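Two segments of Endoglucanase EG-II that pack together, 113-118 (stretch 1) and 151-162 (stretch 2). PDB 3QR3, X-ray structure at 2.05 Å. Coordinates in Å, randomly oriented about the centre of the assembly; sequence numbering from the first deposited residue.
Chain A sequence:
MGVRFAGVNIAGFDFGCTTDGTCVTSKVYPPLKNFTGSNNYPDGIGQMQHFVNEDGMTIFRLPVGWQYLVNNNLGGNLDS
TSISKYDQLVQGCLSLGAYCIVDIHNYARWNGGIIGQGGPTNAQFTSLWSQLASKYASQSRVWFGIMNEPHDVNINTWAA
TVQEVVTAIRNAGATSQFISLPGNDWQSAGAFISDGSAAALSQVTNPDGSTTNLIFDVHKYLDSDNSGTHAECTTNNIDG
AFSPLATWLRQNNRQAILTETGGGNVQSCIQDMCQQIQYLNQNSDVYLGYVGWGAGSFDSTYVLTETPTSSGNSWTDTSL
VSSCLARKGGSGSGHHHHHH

Stretch 1, residues 113-118: GIIGQG
Stretch 2 (151-162) HDVNINTWAATV

Residues 113-114 are a short piece of strand, and I114 to Q117 form a type II beta turn closed by Q117 N to I114 O at 2.9 Å. G116 (75/3) suits glycine twice over: its phi is positive, and an ideal CB would lie 3.1 Å from T161 OG1. In the other stretch, D152 takes a positive phi (50/43), then V153 (-114/164) and N154 (-73/113) are extended before the helix that begins at I155. CA atoms are 7.3 Å apart for I114 and V153, 6.9 Å for G116 and T161.

Q117 (chi1 m, chi2 t, chi3 29°) reaches the helix start, where its side-chain amide pairs with the backbone of N154: N154 N donates to Q117 OE1 at 2.8 Å, while Q117 NE2 gives a weak bond to N154 O at 3.1 Å. With chi1 t and chi2 -56°, N154 OD1 caps the helix, accepting from T157 N at 3.0 Å and, weakly, from N156 N at 2.9 Å.

A water accepts from Q117 NE2 (2.7 Å) and donates to I115 O and T161 OG1 (both 2.8 Å). Next to these polar contacts, both isoleucines adopt m, t. Branched I114 and V153 (m) pack CG2 on CG1 at 3.7 Å. I115 sets CG2 3.8 Å from T161 CG2 and CD1 4.3 Å from W158 CZ3, at the ring edge (W158 chi1 t, chi2 -118°). Threonine suits T161 (m), supplying this methyl and the water's hydroxyl partner.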

# COMPACT_ATOMS: atom_id res chain seq x y z
N GLY A 113 -2.33 -9.92 -18.44
CA GLY A 113 -3.62 -9.44 -18.93
C GLY A 113 -4.19 -8.34 -18.04
O GLY A 113 -4.21 -8.48 -16.82
N ILE A 114 -4.67 -7.26 -18.64
CA ILE A 114 -5.19 -6.14 -17.86
C ILE A 114 -6.64 -6.38 -17.43
O ILE A 114 -7.49 -6.72 -18.24
CB ILE A 114 -5.13 -4.83 -18.65
CG1 ILE A 114 -3.68 -4.45 -18.93
CG2 ILE A 114 -5.84 -3.71 -17.91
CD1 ILE A 114 -3.54 -3.37 -20.02
N ILE A 115 -6.90 -6.22 -16.14
CA ILE A 115 -8.25 -6.38 -15.61
C ILE A 115 -9.23 -5.51 -16.40
O ILE A 115 -9.07 -4.29 -16.48
CB ILE A 115 -8.31 -5.99 -14.12
CG1 ILE A 115 -7.41 -6.90 -13.28
CG2 ILE A 115 -9.73 -6.07 -13.61
CD1 ILE A 115 -7.13 -6.31 -11.88
N GLY A 116 -10.24 -6.14 -16.98
CA GLY A 116 -11.29 -5.44 -17.70
C GLY A 116 -10.87 -4.92 -19.06
O GLY A 116 -11.65 -4.25 -19.73
N GLN A 117 -9.65 -5.22 -19.46
CA GLN A 117 -9.12 -4.71 -20.73
C GLN A 117 -8.32 -5.78 -21.47
O GLN A 117 -7.23 -5.53 -21.98
CB GLN A 117 -8.27 -3.45 -20.47
CG GLN A 117 -9.05 -2.36 -19.71
CD GLN A 117 -8.21 -1.15 -19.31
OE1 GLN A 117 -7.24 -0.79 -19.97
NE2 GLN A 117 -8.60 -0.51 -18.21
N GLY A 118 -8.89 -6.98 -21.54
CA GLY A 118 -8.24 -8.09 -22.22
C GLY A 118 -7.85 -9.22 -21.28
O GLY A 118 -7.79 -10.37 -21.69
N HIS A 151 -0.69 0.64 -14.46
CA HIS A 151 0.11 1.38 -15.42
C HIS A 151 -0.27 0.98 -16.84
O HIS A 151 -0.64 -0.16 -17.09
CB HIS A 151 1.60 1.13 -15.19
CG HIS A 151 2.02 -0.29 -15.40
ND1 HIS A 151 2.45 -0.78 -16.62
CD2 HIS A 151 2.07 -1.34 -14.54
CE1 HIS A 151 2.75 -2.06 -16.50
NE2 HIS A 151 2.54 -2.43 -15.25
N ASP A 152 -0.15 1.93 -17.76
CA ASP A 152 -0.45 1.68 -19.16
C ASP A 152 -1.81 1.00 -19.31
O ASP A 152 -1.96 0.06 -20.08
CB ASP A 152 0.65 0.82 -19.77
CG ASP A 152 2.04 1.39 -19.51
OD1 ASP A 152 2.35 2.46 -20.07
OD2 ASP A 152 2.82 0.77 -18.74
N VAL A 153 -2.81 1.47 -18.56
CA VAL A 153 -4.18 1.01 -18.78
C VAL A 153 -5.05 2.17 -19.28
O VAL A 153 -4.64 3.33 -19.20
CB VAL A 153 -4.80 0.42 -17.49
CG1 VAL A 153 -3.89 -0.67 -16.91
CG2 VAL A 153 -5.06 1.52 -16.45
N ASN A 154 -6.22 1.86 -19.82
CA ASN A 154 -7.22 2.88 -20.15
C ASN A 154 -7.83 3.37 -18.85
O ASN A 154 -8.51 2.62 -18.16
CB ASN A 154 -8.32 2.28 -21.06
CG ASN A 154 -9.36 3.32 -21.49
OD1 ASN A 154 -9.99 3.98 -20.65
ND2 ASN A 154 -9.55 3.47 -22.79
N ILE A 155 -7.57 4.63 -18.51
CA ILE A 155 -7.99 5.14 -17.22
C ILE A 155 -9.51 5.21 -17.06
O ILE A 155 -10.02 5.10 -15.95
CB ILE A 155 -7.37 6.54 -16.91
CG1 ILE A 155 -7.57 6.89 -15.43
CG2 ILE A 155 -7.96 7.60 -17.81
CD1 ILE A 155 -6.98 5.89 -14.47
N ASN A 156 -10.22 5.39 -18.17
CA ASN A 156 -11.68 5.47 -18.10
C ASN A 156 -12.25 4.12 -17.74
O ASN A 156 -13.08 3.99 -16.84
CB ASN A 156 -12.27 5.95 -19.43
CG ASN A 156 -11.74 7.30 -19.86
OD1 ASN A 156 -12.05 8.32 -19.25
ND2 ASN A 156 -10.93 7.32 -20.91
N THR A 157 -11.79 3.09 -18.43
CA THR A 157 -12.22 1.74 -18.13
C THR A 157 -11.78 1.31 -16.73
O THR A 157 -12.56 0.72 -15.99
CB THR A 157 -11.69 0.76 -19.19
OG1 THR A 157 -12.02 1.28 -20.48
CG2 THR A 157 -12.31 -0.62 -19.02
N TRP A 158 -10.54 1.64 -16.36
CA TRP A 158 -10.06 1.34 -15.00
C TRP A 158 -10.93 1.96 -13.89
O TRP A 158 -11.28 1.28 -12.92
CB TRP A 158 -8.58 1.74 -14.83
CG TRP A 158 -8.04 1.48 -13.44
CD1 TRP A 158 -7.56 2.40 -12.56
CD2 TRP A 158 -7.92 0.20 -12.79
NE1 TRP A 158 -7.15 1.78 -11.40
CE2 TRP A 158 -7.37 0.44 -11.51
CE3 TRP A 158 -8.23 -1.11 -13.16
CZ2 TRP A 158 -7.13 -0.59 -10.61
CZ3 TRP A 158 -7.99 -2.12 -12.26
CH2 TRP A 158 -7.44 -1.86 -11.00
N ALA A 159 -11.30 3.23 -14.04
CA ALA A 159 -12.17 3.88 -13.05
C ALA A 159 -13.51 3.16 -12.88
O ALA A 159 -14.03 3.08 -11.76
CB ALA A 159 -12.42 5.35 -13.43
N ALA A 160 -14.07 2.66 -13.97
CA ALA A 160 -15.29 1.86 -13.92
C ALA A 160 -15.05 0.58 -13.11
O ALA A 160 -15.86 0.21 -12.26
CB ALA A 160 -15.78 1.52 -15.33
N THR A 161 -13.93 -0.09 -13.39
CA THR A 161 -13.54 -1.29 -12.65
C THR A 161 -13.44 -0.96 -11.17
O THR A 161 -13.99 -1.67 -10.31
CB THR A 161 -12.19 -1.84 -13.17
OG1 THR A 161 -12.34 -2.24 -14.54
CG2 THR A 161 -11.69 -3.03 -12.33
N VAL A 162 -12.75 0.14 -10.87
CA VAL A 162 -12.60 0.56 -9.48
C VAL A 162 -13.97 0.79 -8.82
O VAL A 162 -14.19 0.40 -7.68
CB VAL A 162 -11.68 1.80 -9.33
CG1 VAL A 162 -11.70 2.34 -7.90
CG2 VAL A 162 -10.23 1.46 -9.75
O HOH W 1 -10.26 -1.77 -16.43